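Local coordinates for putative alpha/beta hydrolase fold protein (Candidatus Nitrososphaera gargensis, PDB 5A62) that probably hydrolyses carboxylic esters, as a carboxylesterase of the alpha/beta hydrolase fold, at residues Ile29-Gly34 with Asp247-Ile252; Trp39-Gln44 with Ile252-Glu257; Met107-Ala110 with Lys115-Ala118; Glu135-Thr140 with Val193-Ile198; Phe214-Ser219 with Tyr259-Gly264. All blocks are in the same frame, centred on the assembly; numbering follows the deposited sequence. Where two conformers were deposited one is given.

Interaction 1: residues Ile29-Gly34 with Asp247-Ile252; sequences IHPIGG and DHWVVI. With ACT (acetate ion), chain B.
Pro31 and Trp249 stand 9.1 Å apart, CA to CA, where the loop after strand 25-29, a type II turn from Pro31 to Gly34, faces a type I turn, Asp247 to Val250, leading into helix 250-253. In alpha/beta hydrolases these two loops border the active site, one usually helping to form the oxyanion hole and the other carrying the histidine; His248 NE2 hydrogen-bonded to Ser99 OG of the nucleophile elbow is consistent with that layout. Trp249 holds its CG opposite the carbonyl carbon (chi1 -71°), and the six-membered ring reaches across until CH2 is 3.4 Å from Ile32 O, which lies at the ring edge near its plane. Pro31 CG packs obliquely on CZ3 of Trp249, 3.7 Å away, while His248 ND1 sits over one indole face near the rim. Pro31 O is gripped twice, by His30 ND1 at 2.8 Å and Gly34 N at 2.9 Å, arriving from opposite faces of its plane, which steadies the turn. A bound acetate, probably from the crystallisation liquor, marks the likely oxyanion site: Ile32 N reaches its OXT at 2.9 Å, 166° at the hydrogen, and Ile100 N is a second donor.

Interaction 2: residues Trp39-Gln44 with Ile252-Glu257; sequences WDYEIQ and IEKPKE
Lys254 NZ lies astride the carboxylate of Glu42, 2.9 Å from Glu42 OE1 and 3.0 Å from Glu42 OE2, using the syn lone pair of each oxygen, so that one ammonium bridges both in a forked salt bridge. The same NZ also bonds the carbonyl oxygens of Val251 and Ile38, and Glu42 OE2 has a further partner in the hydroxyl of Tyr259. Asp40 adds a looser negative charge, its OD1 4.3 Å from Lys254 NZ and 3.6 Å from Lys254 CE. The lysine departs from helix 250-253 with positive phi (54°), the first residue to break the helical pattern, and its chain is extended as far as CE before a bend at the last torsion (chi4 -58°) turns the ammonium to its acceptors. Glu42 meets it obliquely, folded at chi2 (79°). Farther out the contact becomes apolar: Tyr41 CB rests 3.8 Å from Lys254 CD, and the Tyr41 ring meets that of Tyr259 edge-to-face. Helix 40-48 is thus fastened to the link between helices 250-253 and 256-272, at the side of the alpha/beta hydrolase core. With its buried carboxylate held by an ammonium and a hydroxyl, Glu42 is probably ionised and Lys254 probably protonated; their charges would partly offset each other, with Asp40 adding a weaker contribution.

Interaction 3: residues Met107-Ala110 with Lys115-Ala118; sequences MYAA and KVDA
Tyr108 and Lys115 stand nearly perpendicular, and the hydroxyl end of the phenol comes obliquely against the base of the lysine chain. Its CG is swung away from the backbone N (chi1 -174°), which sends the ring outward from helix 100-111 until Tyr108 OH lies 3.9 Å from Lys115 CB; CE2 of the same ring is 4.2 Å from that CB. Beyond CB the lysine bends at chi2 (-82°) and carries its ammonium off, so the methylene root does the touching. Beside this pair, Ala109 CB meets Val116 CG1 at 3.6 Å in the conformer given, one of two deposited, so the fine detail is less certain. The small alanine lets the backbones close to 6.0 Å, CA of Ala109 to CA of Val116. This second touch is apolar, the first sets a phenolic oxygen against a methylene, and no hydrogen bond spans the segments. The contact closes the short connection of a beta-alpha-beta crossover, in which helix 100-111 joins strand 93-98 to its parallel neighbour 116-122. Tyr108 also lies on Leu81 and Leu85 of helix 74-87 and on Ile95 of strand 93-98, whereas Ala109 touches Leu206 of helix 202-209.

Interaction 4: residues Glu135-Thr140 with Val193-Ile198; sequences EKHFRT and VALYTI
Phe138 turns the CE2-CZ side of its ring to the hydroxyl of Tyr196, at 3.3 Å from CE2 to Tyr196 OH, the two side chains set almost square to each other and the oxygen approaching obliquely. In the plane of the Phe138 ring, at its edge, lie Glu135 O and a water; Val193 O occupies the corresponding edge position on the Tyr196 ring. Arg141 makes a cation-pi contact with Phe138. The water completes a polar bridge: Tyr196 OH donates to it at 2.8 Å, and it donates in turn to Glu135 OE1 at 3.2 Å. Alongside, His137 CE1 packs on CD1 of the buried Leu195 at 3.6 Å, again with side chains nearly perpendicular. Within the second segment, Thr197 OG1 and Thr197 N both bond Ala194 O. The segments belong to the helical cap inserted between strands 116-122 and 212-218 of the hydrolase core. A second subunit packs here as well, its Thr73 on Phe138 and its Thr197 on Tyr196. Leu195 puts an apolar side chain about 4 Å from the bound acetate, consistent with it lining the probable active-site pocket, whereas the tyrosine hydroxyl, held through water to a carboxylate, supplies a water-mediated polar link between the two segments.

Interaction 5: residues Phe214-Ser219 with Tyr259-Gly264; sequences FAIVGS and YDILMG
Ile216 of strand 212-218 meets Ile261 of helix 256-272 with their CA atoms 8.0 Å apart, the central touch between a strand of the alpha/beta hydrolase sheet and the C-terminal helix packed on it. At the start of the segment, Phe214 heads for the same side of the sheet and meets the ring of Phe265 farther along the helix, the planes about 30° apart. Ala215 turns to the other side, against Ile228 of helix 222-234. Ile216 then carries the contact: with CG1 opposite the carbonyl carbon (chi1 -52°) and the chain extended beyond it (chi2 175°), its CD1 is driven at the helix and stops 3.8 Å from Ile261 CG2. CG1 of Ile216 is 4.0 Å from the same methyl, and the two side chains run antiparallel, side by side. Leu262 adds a looser touch, its backbone N 4.3 Å from Ile216 CD1. Val217 points back to helix 222-234, packing on Phe224, Met225 and Ile228. Where the strand ends, Gly218 N bonds Asn123 OD1, and Ser219 OG then bonds Gly245 N. The sheet is thus sandwiched between helices on its two faces. Across the segments the contact is branched aliphatic packing; holding strand and helix together here depends on dispersion and on keeping methyl groups from water, without the directionality of a hydrogen bond.

Overall arrangement
Interaction 1 lies at the probable active site, where acetate binds between Ile32 N and Ile100 N, near His248. Interaction 2 adjoins it, centres 11 Å apart, sharing Ile252 and helix 250-253; Trp39 NE1 lies 3.5 Å from His30 N. Interaction 4 reaches the same site from the cap: Ile32 CD1 touches Leu195 CD1 at 3.9 Å, although the centres are 16 Å apart. Interactions 2 and 5 are joined through helix 256-272, with Lys254 CG 3.2 Å from Tyr259 OH. Interactions 3 and 5 meet in the sheet, strands 116-122 and 212-218 being neighbours. Interactions 2 and 4, centres 27 Å apart, stand on opposite sides of the chain's centre.

Interaction 1: residues Ile29-Gly34 with Asp247-Ile252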
# COMPACT_ATOMS: atom_id res chain seq x y z
N ILE A 29 -0.13 2.79 21.52
CA ILE A 29 -0.48 2.44 20.13
C ILE A 29 -0.15 0.99 19.88
O ILE A 29 1.01 0.58 19.95
CB ILE A 29 0.20 3.35 19.13
CG1 ILE A 29 0.13 4.83 19.54
CG2 ILE A 29 -0.40 3.15 17.77
CD1 ILE A 29 0.62 5.79 18.49
N HIS A 30 -1.18 0.20 19.63
CA HIS A 30 -1.11 -1.24 19.45
C HIS A 30 -0.52 -1.66 18.09
O HIS A 30 -0.38 -0.84 17.18
CB HIS A 30 -2.50 -1.86 19.65
CG HIS A 30 -3.49 -1.51 18.60
ND1 HIS A 30 -3.48 -2.11 17.37
CD2 HIS A 30 -4.59 -0.68 18.58
CE1 HIS A 30 -4.49 -1.66 16.65
NE2 HIS A 30 -5.16 -0.77 17.35
N PRO A 31 -0.17 -2.95 17.94
CA PRO A 31 0.41 -3.46 16.70
C PRO A 31 -0.67 -3.87 15.72
O PRO A 31 -1.84 -3.87 16.01
CB PRO A 31 1.13 -4.71 17.16
CG PRO A 31 0.36 -5.19 18.26
CD PRO A 31 -0.08 -3.96 19.00
N ILE A 32 -0.26 -4.21 14.50
CA ILE A 32 -1.19 -4.84 13.58
C ILE A 32 -1.78 -6.08 14.23
O ILE A 32 -1.00 -6.90 14.75
CB ILE A 32 -0.53 -5.19 12.23
CG1 ILE A 32 -0.12 -3.89 11.51
CG2 ILE A 32 -1.46 -6.03 11.37
CD1 ILE A 32 0.61 -4.13 10.20
N GLY A 33 -3.09 -6.23 14.20
CA GLY A 33 -3.77 -7.35 14.79
C GLY A 33 -4.04 -7.13 16.26
O GLY A 33 -4.64 -8.00 16.89
N GLY A 34 -3.62 -6.01 16.81
CA GLY A 34 -3.89 -5.67 18.23
C GLY A 34 -5.06 -4.73 18.34
O GLY A 34 -5.76 -4.39 17.39
N ASP A 247 10.38 -12.07 21.87
CA ASP A 247 10.18 -11.94 20.43
C ASP A 247 9.12 -10.86 20.14
O ASP A 247 8.81 -9.99 20.97
CB ASP A 247 9.74 -13.33 19.97
CG ASP A 247 10.04 -13.63 18.51
OD1 ASP A 247 10.12 -12.71 17.67
OD2 ASP A 247 10.13 -14.86 18.15
N HIS A 248 8.59 -10.84 18.93
CA HIS A 248 7.74 -9.79 18.46
C HIS A 248 6.55 -9.53 19.35
O HIS A 248 6.21 -8.36 19.66
CB HIS A 248 7.19 -10.17 17.07
CG HIS A 248 6.30 -9.13 16.45
ND1 HIS A 248 4.93 -9.24 16.44
CD2 HIS A 248 6.59 -7.98 15.80
CE1 HIS A 248 4.40 -8.22 15.78
NE2 HIS A 248 5.39 -7.44 15.40
N TRP A 249 5.89 -10.59 19.79
CA TRP A 249 4.68 -10.47 20.56
C TRP A 249 4.89 -10.37 22.07
O TRP A 249 4.14 -10.87 22.89
CB TRP A 249 3.69 -11.59 20.20
CG TRP A 249 3.11 -11.42 18.87
CD1 TRP A 249 3.49 -12.07 17.72
CD2 TRP A 249 2.09 -10.49 18.50
NE1 TRP A 249 2.74 -11.61 16.67
CE2 TRP A 249 1.86 -10.67 17.11
CE3 TRP A 249 1.28 -9.57 19.21
CZ2 TRP A 249 0.90 -9.93 16.42
CZ3 TRP A 249 0.36 -8.84 18.51
CH2 TRP A 249 0.17 -9.03 17.12
N VAL A 250 5.92 -9.64 22.45
CA VAL A 250 6.29 -9.46 23.84
C VAL A 250 5.14 -8.85 24.64
O VAL A 250 5.03 -9.06 25.83
CB VAL A 250 7.60 -8.59 23.97
CG1 VAL A 250 7.36 -7.16 23.54
CG2 VAL A 250 8.17 -8.66 25.39
N VAL A 251 4.29 -8.03 24.02
CA VAL A 251 3.17 -7.39 24.68
C VAL A 251 2.10 -8.42 25.09
O VAL A 251 1.28 -8.16 25.95
CB VAL A 251 2.57 -6.27 23.80
CG1 VAL A 251 2.14 -6.78 22.45
CG2 VAL A 251 1.42 -5.55 24.45
N ILE A 252 2.09 -9.58 24.48
CA ILE A 252 1.20 -10.66 24.91
C ILE A 252 1.82 -11.35 26.13
O ILE A 252 1.08 -11.65 27.08
CB ILE A 252 1.03 -11.69 23.79
CG1 ILE A 252 0.30 -11.05 22.62
CG2 ILE A 252 0.35 -12.98 24.26
CD1 ILE A 252 -1.09 -10.60 22.88
C ACT B . 3.19 -4.76 12.90
O ACT B . 3.02 -6.00 12.77
OXT ACT B . 2.51 -4.15 13.67
CH3 ACT B . 4.24 -3.99 12.05

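Interaction 2: residues Trp39-Gln44 with Ile252-Glu257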
# COMPACT_ATOMS: atom_id res chain seq x y z
N TRP A 39 -3.57 -3.98 26.00
CA TRP A 39 -2.95 -3.00 26.91
C TRP A 39 -3.54 -3.04 28.30
O TRP A 39 -3.29 -2.15 29.15
CB TRP A 39 -3.04 -1.57 26.35
CG TRP A 39 -2.28 -1.28 25.10
CD1 TRP A 39 -2.77 -0.68 23.92
CD2 TRP A 39 -0.86 -1.36 24.90
NE1 TRP A 39 -1.76 -0.52 23.04
CE2 TRP A 39 -0.58 -0.86 23.61
CE3 TRP A 39 0.21 -1.79 25.68
CZ2 TRP A 39 0.67 -0.81 23.11
CZ3 TRP A 39 1.45 -1.71 25.19
CH2 TRP A 39 1.69 -1.25 23.87
N ASP A 40 -4.32 -4.05 28.63
CA ASP A 40 -5.04 -4.04 29.90
C ASP A 40 -4.14 -3.80 31.10
O ASP A 40 -4.38 -2.92 31.94
CB ASP A 40 -5.88 -5.35 30.05
CG ASP A 40 -5.07 -6.72 29.88
OD1 ASP A 40 -3.83 -6.79 29.58
OD2 ASP A 40 -5.73 -7.79 30.09
N TYR A 41 -3.10 -4.61 31.19
CA TYR A 41 -2.17 -4.51 32.26
C TYR A 41 -1.49 -3.16 32.30
O TYR A 41 -1.34 -2.54 33.35
CB TYR A 41 -1.11 -5.59 32.17
CG TYR A 41 -0.02 -5.51 33.22
CD1 TYR A 41 -0.29 -5.82 34.54
CD2 TYR A 41 1.24 -5.03 32.90
CE1 TYR A 41 0.69 -5.70 35.52
CE2 TYR A 41 2.22 -4.92 33.86
CZ TYR A 41 1.94 -5.30 35.16
OH TYR A 41 2.94 -5.15 36.12
N GLU A 42 -1.05 -2.70 31.15
CA GLU A 42 -0.31 -1.48 31.08
C GLU A 42 -1.18 -0.28 31.48
O GLU A 42 -0.66 0.64 32.10
CB GLU A 42 0.22 -1.22 29.63
CG GLU A 42 1.32 -2.15 29.23
CD GLU A 42 0.89 -3.50 28.81
OE1 GLU A 42 -0.30 -3.87 28.75
OE2 GLU A 42 1.82 -4.29 28.48
N ILE A 43 -2.45 -0.25 31.10
CA ILE A 43 -3.32 0.86 31.48
C ILE A 43 -3.39 0.91 33.02
O ILE A 43 -3.17 1.99 33.59
CB ILE A 43 -4.68 0.73 30.83
CG1 ILE A 43 -4.57 0.97 29.32
CG2 ILE A 43 -5.67 1.68 31.48
CD1 ILE A 43 -5.77 0.55 28.50
N GLN A 44 -3.61 -0.23 33.63
CA GLN A 44 -3.68 -0.27 35.11
C GLN A 44 -2.37 0.12 35.73
O GLN A 44 -2.37 0.93 36.66
CB GLN A 44 -4.12 -1.66 35.60
CG GLN A 44 -5.58 -1.95 35.22
CD GLN A 44 -6.55 -0.77 35.45
OE1 GLN A 44 -7.32 -0.39 34.56
NE2 GLN A 44 -6.49 -0.18 36.64
N ILE A 252 2.09 -9.58 24.48
CA ILE A 252 1.20 -10.66 24.91
C ILE A 252 1.82 -11.35 26.13
O ILE A 252 1.08 -11.65 27.08
CB ILE A 252 1.03 -11.69 23.79
CG1 ILE A 252 0.30 -11.05 22.62
CG2 ILE A 252 0.35 -12.98 24.26
CD1 ILE A 252 -1.09 -10.60 22.88
N GLU A 253 3.13 -11.63 26.10
CA GLU A 253 3.77 -12.36 27.19
C GLU A 253 3.97 -11.52 28.44
O GLU A 253 3.99 -12.06 29.54
CB GLU A 253 5.08 -12.90 26.74
CG GLU A 253 4.85 -13.97 25.69
CD GLU A 253 6.05 -14.89 25.50
OE1 GLU A 253 7.14 -14.59 26.06
OE2 GLU A 253 5.93 -15.92 24.81
N LYS A 254 4.18 -10.22 28.28
CA LYS A 254 4.31 -9.26 29.39
C LYS A 254 5.39 -9.68 30.38
O LYS A 254 5.12 -9.78 31.58
CB LYS A 254 2.95 -9.01 30.08
CG LYS A 254 1.87 -8.55 29.10
CD LYS A 254 0.67 -7.90 29.75
CE LYS A 254 -0.43 -7.48 28.76
NZ LYS A 254 0.02 -6.56 27.75
N PRO A 255 6.61 -9.83 29.93
CA PRO A 255 7.66 -10.14 30.91
C PRO A 255 7.93 -9.02 31.83
O PRO A 255 7.98 -7.85 31.45
CB PRO A 255 8.86 -10.45 30.02
CG PRO A 255 8.62 -9.64 28.80
CD PRO A 255 7.14 -9.72 28.57
N LYS A 256 8.20 -9.34 33.09
CA LYS A 256 8.39 -8.30 34.09
C LYS A 256 9.50 -7.29 33.76
O LYS A 256 9.38 -6.09 33.98
CB LYS A 256 8.73 -8.94 35.45
CG LYS A 256 8.98 -7.90 36.54
CD LYS A 256 9.35 -8.54 37.87
CE LYS A 256 9.02 -7.62 39.04
NZ LYS A 256 9.95 -6.46 39.14
N GLU A 257 10.58 -7.77 33.15
CA GLU A 257 11.68 -6.90 32.83
C GLU A 257 11.25 -5.76 31.89
O GLU A 257 11.75 -4.67 31.96
CB GLU A 257 12.85 -7.64 32.18
CG GLU A 257 14.09 -6.80 32.10
CD GLU A 257 15.26 -7.47 31.41
OE1 GLU A 257 15.07 -8.52 30.79
OE2 GLU A 257 16.35 -6.83 31.49

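Interaction 3: residues Met107-Ala110 with Lys115-Ala118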
# COMPACT_ATOMS: atom_id res chain seq x y z
N MET A 107 6.93 8.70 13.24
CA MET A 107 6.50 9.65 12.25
C MET A 107 5.75 10.81 12.86
O MET A 107 5.89 11.96 12.44
CB MET A 107 5.56 8.96 11.22
CG MET A 107 6.31 7.98 10.32
SD MET A 107 5.25 7.17 9.11
CE MET A 107 4.81 8.52 8.12
N TYR A 108 4.99 10.60 13.92
CA TYR A 108 4.32 11.64 14.59
C TYR A 108 5.33 12.60 15.23
O TYR A 108 5.20 13.79 15.06
CB TYR A 108 3.28 11.09 15.62
CG TYR A 108 2.46 12.17 16.24
CD1 TYR A 108 1.29 12.63 15.66
CD2 TYR A 108 2.87 12.79 17.39
CE1 TYR A 108 0.59 13.67 16.25
CE2 TYR A 108 2.12 13.76 18.00
CZ TYR A 108 1.01 14.20 17.38
OH TYR A 108 0.27 15.23 17.99
N ALA A 109 6.29 12.05 15.93
CA ALA A 109 7.36 12.87 16.53
C ALA A 109 8.10 13.66 15.50
O ALA A 109 8.40 14.88 15.70
CB ALA A 109 8.32 12.01 17.30
N ALA A 110 8.36 13.07 14.34
CA ALA A 110 9.09 13.74 13.30
C ALA A 110 8.30 14.90 12.77
O ALA A 110 8.86 15.99 12.49
CB ALA A 110 9.43 12.80 12.21
N LYS A 115 5.15 18.60 20.08
CA LYS A 115 4.01 17.94 20.66
C LYS A 115 4.43 16.70 21.44
O LYS A 115 3.60 16.07 22.09
CB LYS A 115 3.07 17.51 19.54
CG LYS A 115 2.69 18.58 18.56
CD LYS A 115 1.58 19.46 19.04
CE LYS A 115 1.07 20.27 17.86
NZ LYS A 115 0.76 21.65 18.31
N VAL A 116 5.70 16.33 21.40
CA VAL A 116 6.13 15.04 21.96
C VAL A 116 7.39 15.22 22.78
O VAL A 116 8.38 15.76 22.27
CB VAL A 116 6.37 13.98 20.86
CG1 VAL A 116 7.62 14.29 20.03
CG2 VAL A 116 6.32 12.56 21.43
N ASP A 117 7.34 14.76 24.00
CA ASP A 117 8.56 14.71 24.81
C ASP A 117 9.44 13.52 24.46
O ASP A 117 10.69 13.60 24.49
CB ASP A 117 8.25 14.67 26.26
CG ASP A 117 7.63 15.96 26.81
OD1 ASP A 117 8.21 17.03 26.57
OD2 ASP A 117 6.61 15.89 27.49
N ALA A 118 8.81 12.37 24.19
CA ALA A 118 9.51 11.12 24.05
C ALA A 118 8.62 10.14 23.36
O ALA A 118 7.39 10.21 23.42
CB ALA A 118 9.90 10.55 25.38

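Interaction 4: residues Glu135-Thr140 with Val193-Ile198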
# COMPACT_ATOMS: atom_id res chain seq x y z
N GLU A 135 7.74 -10.17 3.05
CA GLU A 135 7.29 -11.30 2.22
C GLU A 135 6.30 -12.19 2.91
O GLU A 135 5.38 -12.67 2.31
CB GLU A 135 8.51 -12.11 1.71
CG GLU A 135 8.15 -12.96 0.49
CD GLU A 135 7.76 -12.12 -0.76
OE1 GLU A 135 8.24 -10.93 -0.88
OE2 GLU A 135 7.01 -12.65 -1.66
N LYS A 136 6.43 -12.35 4.22
CA LYS A 136 5.53 -13.21 4.97
C LYS A 136 4.11 -12.75 4.92
O LYS A 136 3.19 -13.56 5.05
CB LYS A 136 6.02 -13.31 6.45
CG LYS A 136 5.97 -11.97 7.22
CD LYS A 136 6.50 -11.88 8.69
CE LYS A 136 7.96 -12.25 8.82
NZ LYS A 136 8.97 -11.20 8.38
N HIS A 137 3.87 -11.46 4.75
CA HIS A 137 2.50 -10.98 4.79
C HIS A 137 1.69 -11.31 3.57
O HIS A 137 0.47 -11.18 3.57
CB HIS A 137 2.48 -9.46 5.03
CG HIS A 137 3.10 -9.00 6.30
ND1 HIS A 137 3.75 -7.80 6.41
CD2 HIS A 137 3.06 -9.52 7.53
CE1 HIS A 137 4.23 -7.67 7.64
NE2 HIS A 137 3.79 -8.68 8.35
N PHE A 138 2.32 -11.74 2.46
CA PHE A 138 1.52 -12.23 1.37
C PHE A 138 0.70 -13.44 1.78
O PHE A 138 -0.47 -13.54 1.48
CB PHE A 138 2.37 -12.56 0.11
CG PHE A 138 2.91 -11.33 -0.58
CD1 PHE A 138 2.16 -10.65 -1.53
CD2 PHE A 138 4.13 -10.81 -0.24
CE1 PHE A 138 2.67 -9.51 -2.12
CE2 PHE A 138 4.63 -9.64 -0.83
CZ PHE A 138 3.87 -8.99 -1.78
N ARG A 139 1.31 -14.33 2.51
CA ARG A 139 0.58 -15.53 2.89
C ARG A 139 -0.38 -15.28 4.03
O ARG A 139 -1.45 -15.85 4.01
CB ARG A 139 1.52 -16.67 3.26
CG ARG A 139 0.82 -18.03 3.31
CD ARG A 139 0.39 -18.43 1.90
NE ARG A 139 -0.49 -19.59 1.83
CZ ARG A 139 -1.80 -19.56 2.03
NH1 ARG A 139 -2.38 -18.44 2.45
NH2 ARG A 139 -2.53 -20.65 1.84
N THR A 140 -0.07 -14.36 4.97
CA THR A 140 -1.03 -14.07 6.00
C THR A 140 -2.24 -13.32 5.41
O THR A 140 -3.38 -13.59 5.78
CB THR A 140 -0.46 -13.30 7.18
OG1 THR A 140 0.11 -12.07 6.70
CG2 THR A 140 0.63 -14.15 7.86
N VAL A 193 -0.51 -3.76 4.01
CA VAL A 193 -0.18 -3.05 2.78
C VAL A 193 0.47 -1.67 3.12
O VAL A 193 1.39 -1.22 2.47
CB VAL A 193 -1.43 -2.93 1.88
CG1 VAL A 193 -1.18 -1.93 0.76
CG2 VAL A 193 -1.84 -4.29 1.36
N ALA A 194 -0.08 -0.98 4.12
CA ALA A 194 0.42 0.32 4.50
C ALA A 194 1.88 0.30 4.88
O ALA A 194 2.56 1.33 4.81
CB ALA A 194 -0.41 0.94 5.59
N LEU A 195 2.37 -0.84 5.33
CA LEU A 195 3.80 -0.89 5.69
C LEU A 195 4.69 -0.54 4.54
O LEU A 195 5.81 -0.08 4.75
CB LEU A 195 4.16 -2.29 6.24
CG LEU A 195 3.39 -2.67 7.52
CD1 LEU A 195 3.77 -4.07 7.89
CD2 LEU A 195 3.65 -1.70 8.64
N TYR A 196 4.28 -0.78 3.32
CA TYR A 196 5.09 -0.38 2.14
C TYR A 196 5.20 1.10 1.92
O TYR A 196 6.00 1.59 1.13
CB TYR A 196 4.49 -0.98 0.86
CG TYR A 196 4.68 -2.47 0.72
CD1 TYR A 196 5.81 -2.95 0.09
CD2 TYR A 196 3.75 -3.39 1.12
CE1 TYR A 196 6.02 -4.30 -0.04
CE2 TYR A 196 3.95 -4.73 0.92
CZ TYR A 196 5.10 -5.17 0.35
OH TYR A 196 5.29 -6.55 0.17
N THR A 197 4.35 1.87 2.61
CA THR A 197 4.24 3.31 2.40
C THR A 197 5.01 4.09 3.43
O THR A 197 4.93 5.35 3.44
CB THR A 197 2.78 3.80 2.37
OG1 THR A 197 2.25 3.74 3.70
CG2 THR A 197 1.97 2.94 1.49
N ILE A 198 5.80 3.43 4.29
CA ILE A 198 6.64 4.17 5.28
C ILE A 198 7.69 4.97 4.48
O ILE A 198 8.34 4.36 3.62
CB ILE A 198 7.35 3.20 6.16
CG1 ILE A 198 6.36 2.38 7.01
CG2 ILE A 198 8.35 3.91 7.03
CD1 ILE A 198 7.03 1.16 7.64
O HOH W 1 7.72 -7.95 0.09

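Interaction 5: residues Phe214-Ser219 with Tyr259-Gly264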
# COMPACT_ATOMS: atom_id res chain seq x y z
N PHE A 214 13.40 6.14 22.79
CA PHE A 214 13.66 4.94 23.50
C PHE A 214 13.14 3.75 22.70
O PHE A 214 12.16 3.85 21.98
CB PHE A 214 12.96 4.91 24.85
CG PHE A 214 13.30 6.05 25.77
CD1 PHE A 214 12.57 7.22 25.80
CD2 PHE A 214 14.30 5.88 26.71
CE1 PHE A 214 12.89 8.22 26.71
CE2 PHE A 214 14.61 6.88 27.60
CZ PHE A 214 13.92 8.04 27.61
N ALA A 215 13.77 2.61 22.82
CA ALA A 215 13.33 1.39 22.16
C ALA A 215 13.56 0.20 23.09
O ALA A 215 14.58 0.09 23.78
CB ALA A 215 14.00 1.15 20.86
N ILE A 216 12.60 -0.68 23.13
CA ILE A 216 12.66 -2.01 23.77
C ILE A 216 12.43 -3.05 22.70
O ILE A 216 11.39 -2.99 22.04
CB ILE A 216 11.61 -2.13 24.87
CG1 ILE A 216 11.70 -0.94 25.85
CG2 ILE A 216 11.76 -3.47 25.58
CD1 ILE A 216 10.64 -0.86 26.93
N VAL A 217 13.38 -3.97 22.49
CA VAL A 217 13.28 -4.94 21.42
C VAL A 217 13.54 -6.32 21.97
O VAL A 217 14.46 -6.48 22.79
CB VAL A 217 14.23 -4.58 20.26
CG1 VAL A 217 15.67 -4.60 20.62
CG2 VAL A 217 14.03 -5.51 19.08
N GLY A 218 12.78 -7.29 21.52
CA GLY A 218 13.00 -8.69 21.89
C GLY A 218 14.17 -9.24 21.09
O GLY A 218 14.21 -9.08 19.88
N SER A 219 15.10 -9.93 21.75
CA SER A 219 16.31 -10.41 21.09
C SER A 219 15.97 -11.41 20.00
O SER A 219 16.75 -11.54 19.07
CB SER A 219 17.27 -11.02 22.11
OG SER A 219 16.80 -12.26 22.60
N TYR A 259 8.65 -4.06 32.04
CA TYR A 259 8.05 -2.96 32.83
C TYR A 259 9.06 -2.23 33.69
O TYR A 259 8.91 -1.05 33.90
CB TYR A 259 6.79 -3.40 33.60
CG TYR A 259 5.83 -4.06 32.64
CD1 TYR A 259 5.15 -3.30 31.74
CD2 TYR A 259 5.74 -5.44 32.54
CE1 TYR A 259 4.34 -3.89 30.79
CE2 TYR A 259 4.93 -6.04 31.61
CZ TYR A 259 4.25 -5.26 30.72
OH TYR A 259 3.43 -5.82 29.74
N ASP A 260 10.03 -2.97 34.18
CA ASP A 260 11.14 -2.37 34.89
C ASP A 260 11.79 -1.37 33.95
O ASP A 260 12.01 -0.24 34.31
CB ASP A 260 12.12 -3.45 35.31
CG ASP A 260 11.54 -4.41 36.38
OD1 ASP A 260 10.54 -4.09 37.05
OD2 ASP A 260 12.11 -5.50 36.46
N ILE A 261 12.04 -1.78 32.70
CA ILE A 261 12.65 -0.89 31.74
C ILE A 261 11.76 0.31 31.39
O ILE A 261 12.17 1.46 31.43
CB ILE A 261 13.04 -1.66 30.47
CG1 ILE A 261 14.17 -2.64 30.80
CG2 ILE A 261 13.49 -0.70 29.39
CD1 ILE A 261 14.37 -3.66 29.72
N LEU A 262 10.50 0.01 31.09
CA LEU A 262 9.55 1.07 30.76
C LEU A 262 9.44 2.12 31.85
O LEU A 262 9.47 3.33 31.54
CB LEU A 262 8.20 0.41 30.51
CG LEU A 262 7.06 1.39 30.17
CD1 LEU A 262 7.34 2.02 28.83
CD2 LEU A 262 5.67 0.75 30.18
N MET A 263 9.31 1.67 33.11
CA MET A 263 9.12 2.68 34.16
C MET A 263 10.39 3.51 34.39
O MET A 263 10.33 4.71 34.68
CB MET A 263 8.58 2.04 35.45
CG MET A 263 7.28 1.29 35.27
SD MET A 263 5.97 2.14 34.32
CE MET A 263 5.75 3.55 35.39
N GLY A 264 11.54 2.90 34.18
CA GLY A 264 12.78 3.59 34.15
C GLY A 264 12.84 4.71 33.13
O GLY A 264 13.25 5.85 33.38